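Local coordinates for dehydrogenase (Thermotoga maritima, PDB 3EZY) that catalyses the NAD(+)-dependent oxidation of myo-inositol to scyllo-inosose, probably as a step in myo-inositol degradation, at the interface of chains A and B. Residues are numbered along the deposited sequence; one frame, centred on the assembly and turned at random. Chains: chain A/B, Dehydrogenase.

Contact 1: the interface of chains A and B. Residues chain A 153, 197, 199, 212-214, 228, 230; chain B 146-147, 222-224, 244.
A:Leu199 lies over the imidazole of B:His146. Its CB sits above one face of the ring, 3.8 Å from the centroid of B:His146. With CG anti to the carbonyl carbon (chi1 -54°), the CD1 methyl of A:Leu199 is carried to CB of B:His146 and CA of B:Ala223. B:Val147 follows B:His146 on strand 145-153 and pairs with A:Thr212 of strand 212-219. The two side chains run past each other in opposite directions, and the methyl carbons CG2 of B:Val147 and CG2 of A:Thr212 meet at 3.6 Å. The other methyl of B:Val147, CG1, faces the carboxylate of A:Asp228. A water joins the two chains beside this apolar patch. It is shared by ND1 of B:His146, at 3.0 Å from the water oxygen, and the hydroxyl OG1 of A:Thr212. The contact to ND1 would help to set the rotation of the imidazole. OG of A:Ser230 also lies next to the water, at a doubtfully short distance.

Further along, A:Arg153 stacks on B:Phe244, with the guanidinium and ring planes 11° apart. CD of A:Arg153 stands over the ring face, 3.7 Å from the centroid of B:Phe244. The guanidinium is held from its own chain by a salt bridge, in which NH2 of A:Arg153 bonds to OD1 of A:Asp228 at 2.9 Å on the syn side of the carboxylate, tilted from both planes. An alanine in place of A:Arg153 would probably leave this face of B:Phe244 without its flat partner and A:Asp228 without its countercharge. CB of A:Ser230 touches the rim of the same ring. At the far side of the patch a direct hydrogen bond crosses the interface: the hydroxyl OG of A:Ser197 donates to the backbone O of B:Gly222 at 2.6 Å, in the carbonyl plane and on a lone pair.

Contact 2: the interface of chains A and B. Residues chain A 146-147, 244; chain B 153, 200, 212, 230, 232-233, 235.
Strand 238-245 of chain A brings A:Phe244 against strands 145-153 and 224-230 of chain B and the loop that holds B:Arg232, B:Ala233 and B:Tyr235. Strand 145-153 of chain A meets strand 212-219 of chain B and the loop residue B:Val200. A:Phe244 has much the most surface hidden here, 82 Å². Its CG is anti to the backbone N (chi1 164°), and the ring slides alongside B:Arg153 in a stack with 13° between the planes. CD of B:Arg153 lies over the ring centre of A:Phe244. The loop closes round the rim: CB of B:Ala233 is 3.7 Å from CE1 of A:Phe244, and CE2 of B:Tyr235 comes to the edge in plane. The phenol OH of B:Tyr235 also accepts a hydrogen bond from NH1 of B:Arg153 at 3.1 Å, nearly in the guanidinium plane. This holds the stacked group from its edge. B:Ser230 meets CE2 of A:Phe244, and its OG accepts a hydrogen bond from the backbone N of B:Arg232 at 3.2 Å. No direct polar bond crosses this patch. A water links ND1 of A:His146 to OG1 of B:Thr212 and OG of B:Ser230. The site lies on the beta-sheet of the C-terminal domain, where the sheets of the two chains face each other, away from the N-terminal Rossmann domains.

Contact 1: the interface of chains A and B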
ATOM      1  N   ARG A 153      -9.634  12.484  13.841  1.00 19.64           N
ATOM      2  CA  ARG A 153     -10.359  11.707  14.844  1.00 20.30           C
ATOM      3  C   ARG A 153      -9.371  11.278  15.945  1.00 20.80           C
ATOM      4  O   ARG A 153      -8.215  10.889  15.648  1.00 20.39           O
ATOM      5  CB  ARG A 153     -11.024  10.468  14.200  1.00 20.02           C
ATOM      6  CG  ARG A 153     -11.690  10.727  12.863  1.00 19.71           C
ATOM      7  CD  ARG A 153     -12.356   9.470  12.256  1.00 22.49           C
ATOM      8  NE  ARG A 153     -13.166   9.854  11.097  1.00 22.21           N
ATOM      9  CZ  ARG A 153     -13.198   9.221   9.937  1.00 22.95           C
ATOM     10  NH1 ARG A 153     -12.492   8.086   9.733  1.00 20.93           N
ATOM     11  NH2 ARG A 153     -13.955   9.733   8.969  1.00 21.98           N
ATOM     12  N   SER A 197     -23.336  15.855  15.349  1.00 20.75           N
ATOM     13  CA  SER A 197     -24.291  14.941  15.969  1.00 21.73           C
ATOM     14  C   SER A 197     -23.692  14.306  17.204  1.00 22.56           C
ATOM     15  O   SER A 197     -22.493  14.420  17.458  1.00 22.62           O
ATOM     16  CB  SER A 197     -24.654  13.809  14.990  1.00 21.66           C
ATOM     17  OG  SER A 197     -25.332  14.287  13.839  1.00 22.97           O
ATOM     18  N   LEU A 199     -23.046  10.807  18.599  1.00 27.02           N
ATOM     19  CA  LEU A 199     -23.078   9.410  18.166  1.00 28.14           C
ATOM     20  C   LEU A 199     -22.175   8.512  19.008  1.00 29.34           C
ATOM     21  O   LEU A 199     -22.229   7.300  18.875  1.00 29.15           O
ATOM     22  CB  LEU A 199     -22.710   9.308  16.678  1.00 27.78           C
ATOM     23  CG  LEU A 199     -23.522  10.180  15.706  1.00 26.87           C
ATOM     24  CD1 LEU A 199     -22.922  10.154  14.296  1.00 23.95           C
ATOM     25  CD2 LEU A 199     -24.946   9.721  15.622  1.00 29.11           C
ATOM     26  N   THR A 212     -19.226  14.314  16.873  1.00 22.68           N
ATOM     27  CA  THR A 212     -18.958  13.964  15.459  1.00 22.47           C
ATOM     28  C   THR A 212     -19.357  15.209  14.676  1.00 21.80           C
ATOM     29  O   THR A 212     -20.422  15.751  14.927  1.00 22.20           O
ATOM     30  CB  THR A 212     -19.895  12.817  15.005  1.00 22.98           C
ATOM     31  OG1 THR A 212     -19.795  11.728  15.931  1.00 23.25           O
ATOM     32  CG2 THR A 212     -19.535  12.318  13.594  1.00 20.73           C
ATOM     33  N   ALA A 213     -18.514  15.714  13.779  1.00 21.16           N
ATOM     34  CA  ALA A 213     -18.894  16.917  13.050  1.00 20.30           C
ATOM     35  C   ALA A 213     -18.233  16.973  11.684  1.00 21.06           C
ATOM     36  O   ALA A 213     -17.206  16.319  11.438  1.00 20.12           O
ATOM     37  CB  ALA A 213     -18.538  18.132  13.838  1.00 20.13           C
ATOM     38  N   VAL A 214     -18.851  17.755  10.810  1.00 21.02           N
ATOM     39  CA  VAL A 214     -18.362  18.031   9.478  1.00 22.24           C
ATOM     40  C   VAL A 214     -18.393  19.561   9.317  1.00 23.09           C
ATOM     41  O   VAL A 214     -19.342  20.206   9.792  1.00 23.60           O
ATOM     42  CB  VAL A 214     -19.275  17.361   8.419  1.00 22.22           C
ATOM     43  CG1 VAL A 214     -18.957  17.917   7.026  1.00 25.22           C
ATOM     44  CG2 VAL A 214     -19.125  15.866   8.433  1.00 16.79           C
ATOM     45  N   ASP A 228     -13.712  16.699   8.662  1.00 16.76           N
ATOM     46  CA  ASP A 228     -14.586  15.912   9.547  1.00 19.01           C
ATOM     47  C   ASP A 228     -13.866  15.456  10.816  1.00 18.51           C
ATOM     48  O   ASP A 228     -12.658  15.121  10.758  1.00 19.22           O
ATOM     49  CB  ASP A 228     -15.281  14.737   8.804  1.00 19.55           C
ATOM     50  CG  ASP A 228     -14.345  13.609   8.480  1.00 23.46           C
ATOM     51  OD1 ASP A 228     -14.386  12.568   9.193  1.00 24.96           O
ATOM     52  OD2 ASP A 228     -13.566  13.776   7.514  1.00 26.60           O
ATOM     53  N   SER A 230     -14.105  13.193  14.767  1.00 18.77           N
ATOM     54  CA  SER A 230     -14.820  12.299  15.647  1.00 20.81           C
ATOM     55  C   SER A 230     -14.051  12.265  16.923  1.00 20.77           C
ATOM     56  O   SER A 230     -12.808  12.170  16.909  1.00 21.79           O
ATOM     57  CB  SER A 230     -14.924  10.855  15.097  1.00 21.32           C
ATOM     58  OG  SER A 230     -15.642  10.042  16.063  1.00 21.88           O
TER
ATOM     59  N   HIS B 146     -21.127   6.247  11.438  1.00 22.34           N
ATOM     60  CA  HIS B 146     -21.143   7.651  11.819  1.00 22.11           C
ATOM     61  C   HIS B 146     -20.899   8.678  10.682  1.00 22.35           C
ATOM     62  O   HIS B 146     -21.581   9.720  10.597  1.00 23.17           O
ATOM     63  CB  HIS B 146     -20.094   7.826  12.915  1.00 22.37           C
ATOM     64  CG  HIS B 146     -20.416   7.069  14.168  1.00 21.34           C
ATOM     65  ND1 HIS B 146     -19.612   7.092  15.287  1.00 22.52           N
ATOM     66  CD2 HIS B 146     -21.496   6.317  14.493  1.00 20.74           C
ATOM     67  CE1 HIS B 146     -20.171   6.366  16.244  1.00 21.50           C
ATOM     68  NE2 HIS B 146     -21.311   5.880  15.786  1.00 20.71           N
ATOM     69  N   VAL B 147     -19.881   8.436   9.852  1.00 20.85           N
ATOM     70  CA  VAL B 147     -19.515   9.383   8.801  1.00 20.51           C
ATOM     71  C   VAL B 147     -19.226   8.678   7.497  1.00 20.70           C
ATOM     72  O   VAL B 147     -18.395   7.767   7.450  1.00 21.08           O
ATOM     73  CB  VAL B 147     -18.246  10.210   9.159  1.00 19.53           C
ATOM     74  CG1 VAL B 147     -17.989  11.329   8.090  1.00 15.29           C
ATOM     75  CG2 VAL B 147     -18.407  10.819  10.523  1.00 19.67           C
ATOM     76  N   GLY B 222     -28.739  10.497  12.303  1.00 25.44           N
ATOM     77  CA  GLY B 222     -27.762  11.477  12.819  1.00 24.90           C
ATOM     78  C   GLY B 222     -26.346  11.292  12.219  1.00 24.90           C
ATOM     79  O   GLY B 222     -25.436  12.126  12.407  1.00 24.19           O
ATOM     80  N   ALA B 223     -26.141  10.200  11.500  1.00 23.83           N
ATOM     81  CA  ALA B 223     -24.869  10.035  10.795  1.00 23.55           C
ATOM     82  C   ALA B 223     -24.759  11.171   9.777  1.00 23.55           C
ATOM     83  O   ALA B 223     -25.791  11.692   9.281  1.00 24.32           O
ATOM     84  CB  ALA B 223     -24.792   8.615  10.102  1.00 22.55           C
ATOM     85  N   LEU B 224     -23.524  11.561   9.461  1.00 22.97           N
ATOM     86  CA  LEU B 224     -23.235  12.611   8.488  1.00 22.07           C
ATOM     87  C   LEU B 224     -22.451  12.081   7.285  1.00 22.34           C
ATOM     88  O   LEU B 224     -21.725  11.064   7.368  1.00 21.95           O
ATOM     89  CB  LEU B 224     -22.447  13.753   9.183  1.00 23.23           C
ATOM     90  CG  LEU B 224     -23.199  14.372  10.389  1.00 24.22           C
ATOM     91  CD1 LEU B 224     -22.367  15.321  11.187  1.00 25.82           C
ATOM     92  CD2 LEU B 224     -24.515  15.072   9.928  1.00 27.13           C
ATOM     93  N   PHE B 244     -17.058   5.294   8.303  1.00 18.78           N
ATOM     94  CA  PHE B 244     -16.415   5.245   9.604  1.00 19.43           C
ATOM     95  C   PHE B 244     -17.532   5.026  10.607  1.00 19.10           C
ATOM     96  O   PHE B 244     -18.584   5.693  10.547  1.00 18.08           O
ATOM     97  CB  PHE B 244     -15.745   6.585   9.867  1.00 17.57           C
ATOM     98  CG  PHE B 244     -15.443   6.835  11.332  1.00 20.69           C
ATOM     99  CD1 PHE B 244     -14.463   6.097  11.968  1.00 19.16           C
ATOM    100  CD2 PHE B 244     -16.169   7.808  12.072  1.00 18.50           C
ATOM    101  CE1 PHE B 244     -14.151   6.296  13.340  1.00 20.66           C
ATOM    102  CE2 PHE B 244     -15.902   8.016  13.430  1.00 19.02           C
ATOM    103  CZ  PHE B 244     -14.874   7.257  14.081  1.00 20.90           C
TER
HETATM  104  O   HOH W   1     -18.015   9.656  15.671  1.00 26.99           O

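Contact 2: the interface of chains A and B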
ATOM      1  N   HIS A 146      -7.879  22.997  -5.537  1.00 20.19           N
ATOM      2  CA  HIS A 146      -9.323  23.067  -5.746  1.00 20.84           C
ATOM      3  C   HIS A 146     -10.105  22.560  -4.522  1.00 20.74           C
ATOM      4  O   HIS A 146     -11.075  23.168  -4.073  1.00 19.90           O
ATOM      5  CB  HIS A 146      -9.686  22.245  -6.999  1.00 20.59           C
ATOM      6  CG  HIS A 146      -9.246  22.897  -8.292  1.00 21.87           C
ATOM      7  ND1 HIS A 146      -9.536  22.367  -9.532  1.00 23.53           N
ATOM      8  CD2 HIS A 146      -8.579  24.055  -8.524  1.00 23.09           C
ATOM      9  CE1 HIS A 146      -9.025  23.144 -10.475  1.00 25.55           C
ATOM     10  NE2 HIS A 146      -8.439  24.181  -9.892  1.00 23.65           N
ATOM     11  N   VAL A 147      -9.679  21.432  -3.972  1.00 20.36           N
ATOM     12  CA  VAL A 147     -10.423  20.860  -2.838  1.00 19.85           C
ATOM     13  C   VAL A 147      -9.487  20.366  -1.756  1.00 20.59           C
ATOM     14  O   VAL A 147      -8.507  19.644  -2.042  1.00 20.00           O
ATOM     15  CB  VAL A 147     -11.243  19.652  -3.297  1.00 20.07           C
ATOM     16  CG1 VAL A 147     -11.947  18.963  -2.070  1.00 17.72           C
ATOM     17  CG2 VAL A 147     -12.257  20.089  -4.307  1.00 19.14           C
ATOM     18  N   PHE A 244      -6.489  18.396  -3.473  1.00 18.57           N
ATOM     19  CA  PHE A 244      -6.669  18.099  -4.870  1.00 19.42           C
ATOM     20  C   PHE A 244      -6.628  19.416  -5.641  1.00 20.45           C
ATOM     21  O   PHE A 244      -7.259  20.386  -5.236  1.00 20.11           O
ATOM     22  CB  PHE A 244      -8.016  17.424  -5.066  1.00 18.87           C
ATOM     23  CG  PHE A 244      -8.488  17.415  -6.491  1.00 18.62           C
ATOM     24  CD1 PHE A 244      -7.975  16.476  -7.391  1.00 17.83           C
ATOM     25  CD2 PHE A 244      -9.484  18.288  -6.917  1.00 20.73           C
ATOM     26  CE1 PHE A 244      -8.435  16.438  -8.726  1.00 18.37           C
ATOM     27  CE2 PHE A 244      -9.928  18.269  -8.260  1.00 21.44           C
ATOM     28  CZ  PHE A 244      -9.397  17.349  -9.148  1.00 20.13           C
TER
ATOM     29  N   ARG B 153     -14.639  12.044  -8.982  1.00 19.38           N
ATOM     30  CA  ARG B 153     -14.063  12.974  -9.928  1.00 20.92           C
ATOM     31  C   ARG B 153     -13.883  12.245 -11.249  1.00 21.87           C
ATOM     32  O   ARG B 153     -13.425  11.072 -11.281  1.00 21.82           O
ATOM     33  CB  ARG B 153     -12.709  13.495  -9.422  1.00 20.78           C
ATOM     34  CG  ARG B 153     -12.733  13.978  -7.977  1.00 19.75           C
ATOM     35  CD  ARG B 153     -11.378  14.537  -7.487  1.00 20.58           C
ATOM     36  NE  ARG B 153     -11.509  15.050  -6.117  1.00 19.85           N
ATOM     37  CZ  ARG B 153     -10.687  14.808  -5.080  1.00 24.62           C
ATOM     38  NH1 ARG B 153      -9.593  14.035  -5.183  1.00 20.93           N
ATOM     39  NH2 ARG B 153     -10.952  15.370  -3.903  1.00 21.02           N
ATOM     40  N   VAL B 200     -12.385  24.968 -13.110  1.00 30.72           N
ATOM     41  CA  VAL B 200     -11.814  24.241 -14.235  1.00 32.69           C
ATOM     42  C   VAL B 200     -11.976  24.973 -15.556  1.00 33.57           C
ATOM     43  O   VAL B 200     -11.033  25.059 -16.323  1.00 34.10           O
ATOM     44  CB  VAL B 200     -12.437  22.833 -14.373  1.00 32.58           C
ATOM     45  CG1 VAL B 200     -11.851  22.098 -15.585  1.00 33.36           C
ATOM     46  CG2 VAL B 200     -12.247  22.025 -13.067  1.00 33.35           C
ATOM     47  N   THR B 212     -16.893  22.102  -9.655  1.00 23.68           N
ATOM     48  CA  THR B 212     -16.275  21.606  -8.418  1.00 23.48           C
ATOM     49  C   THR B 212     -17.303  21.793  -7.343  1.00 22.81           C
ATOM     50  O   THR B 212     -17.850  22.881  -7.257  1.00 24.22           O
ATOM     51  CB  THR B 212     -15.062  22.463  -8.003  1.00 23.19           C
ATOM     52  OG1 THR B 212     -14.112  22.532  -9.079  1.00 25.07           O
ATOM     53  CG2 THR B 212     -14.391  21.853  -6.766  1.00 22.69           C
ATOM     54  N   SER B 230     -15.567  16.668  -8.730  1.00 19.83           N
ATOM     55  CA  SER B 230     -14.836  17.546  -9.700  1.00 22.20           C
ATOM     56  C   SER B 230     -14.998  16.995 -11.080  1.00 22.11           C
ATOM     57  O   SER B 230     -14.885  15.779 -11.285  1.00 23.44           O
ATOM     58  CB  SER B 230     -13.329  17.627  -9.401  1.00 21.58           C
ATOM     59  OG  SER B 230     -12.622  18.381 -10.401  1.00 24.79           O
ATOM     60  N   ARG B 232     -12.805  17.521 -13.446  1.00 24.93           N
ATOM     61  CA  ARG B 232     -11.514  17.234 -14.065  1.00 24.90           C
ATOM     62  C   ARG B 232     -10.404  16.806 -13.088  1.00 25.18           C
ATOM     63  O   ARG B 232      -9.739  17.650 -12.465  1.00 25.33           O
ATOM     64  CB  ARG B 232     -11.022  18.441 -14.858  1.00 25.18           C
ATOM     65  CG  ARG B 232      -9.679  18.208 -15.558  1.00 29.10           C
ATOM     66  CD  ARG B 232      -9.236  19.471 -16.302  1.00 38.04           C
ATOM     67  NE  ARG B 232      -7.926  19.333 -16.953  1.00 43.12           N
ATOM     68  CZ  ARG B 232      -6.750  19.690 -16.422  1.00 44.12           C
ATOM     69  NH1 ARG B 232      -5.641  19.516 -17.145  1.00 46.08           N
ATOM     70  NH2 ARG B 232      -6.664  20.224 -15.191  1.00 41.39           N
ATOM     71  N   ALA B 233     -10.156  15.502 -12.994  1.00 25.58           N
ATOM     72  CA  ALA B 233      -8.974  15.007 -12.278  1.00 25.22           C
ATOM     73  C   ALA B 233      -7.938  14.529 -13.315  1.00 25.62           C
ATOM     74  O   ALA B 233      -8.204  13.580 -14.068  1.00 25.51           O
ATOM     75  CB  ALA B 233      -9.362  13.902 -11.310  1.00 25.30           C
ATOM     76  N   TYR B 235      -5.385  12.862 -13.247  1.00 23.82           N
ATOM     77  CA  TYR B 235      -4.834  11.533 -13.073  1.00 23.13           C
ATOM     78  C   TYR B 235      -5.846  10.408 -13.428  1.00 23.25           C
ATOM     79  O   TYR B 235      -5.518   9.227 -13.336  1.00 24.26           O
ATOM     80  CB  TYR B 235      -4.285  11.363 -11.642  1.00 22.78           C
ATOM     81  CG  TYR B 235      -5.227  11.753 -10.532  1.00 21.60           C
ATOM     82  CD1 TYR B 235      -6.007  10.799  -9.899  1.00 21.76           C
ATOM     83  CD2 TYR B 235      -5.323  13.079 -10.109  1.00 22.65           C
ATOM     84  CE1 TYR B 235      -6.864  11.146  -8.852  1.00 23.36           C
ATOM     85  CE2 TYR B 235      -6.199  13.447  -9.103  1.00 21.49           C
ATOM     86  CZ  TYR B 235      -6.959  12.472  -8.471  1.00 23.10           C
ATOM     87  OH  TYR B 235      -7.800  12.829  -7.441  1.00 24.30           O
TER
HETATM   88  O   HOH W   2     -12.046  20.781  -9.639  1.00 22.99           O

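The centres of the C-alpha atoms of contact 1 and contact 2 are about 24 Å apart on one two-fold symmetric interface. They share strands 145-153, 212-219, 224-230 and 238-245, and positions 146, 147, 153, 212, 230 and 244, with the chains exchanged. Both reach the loop after strand 189-197. Contact 1 adds A:Ser197 and the turn at 222-223, and contact 2 adds loop residues 232, 233 and 235. Each chain both inserts its phenylalanine and receives that of the partner against its own arginine. The two-fold symmetry is consistent with a dimer within the four-chain deposited assembly, though the structure alone does not show it.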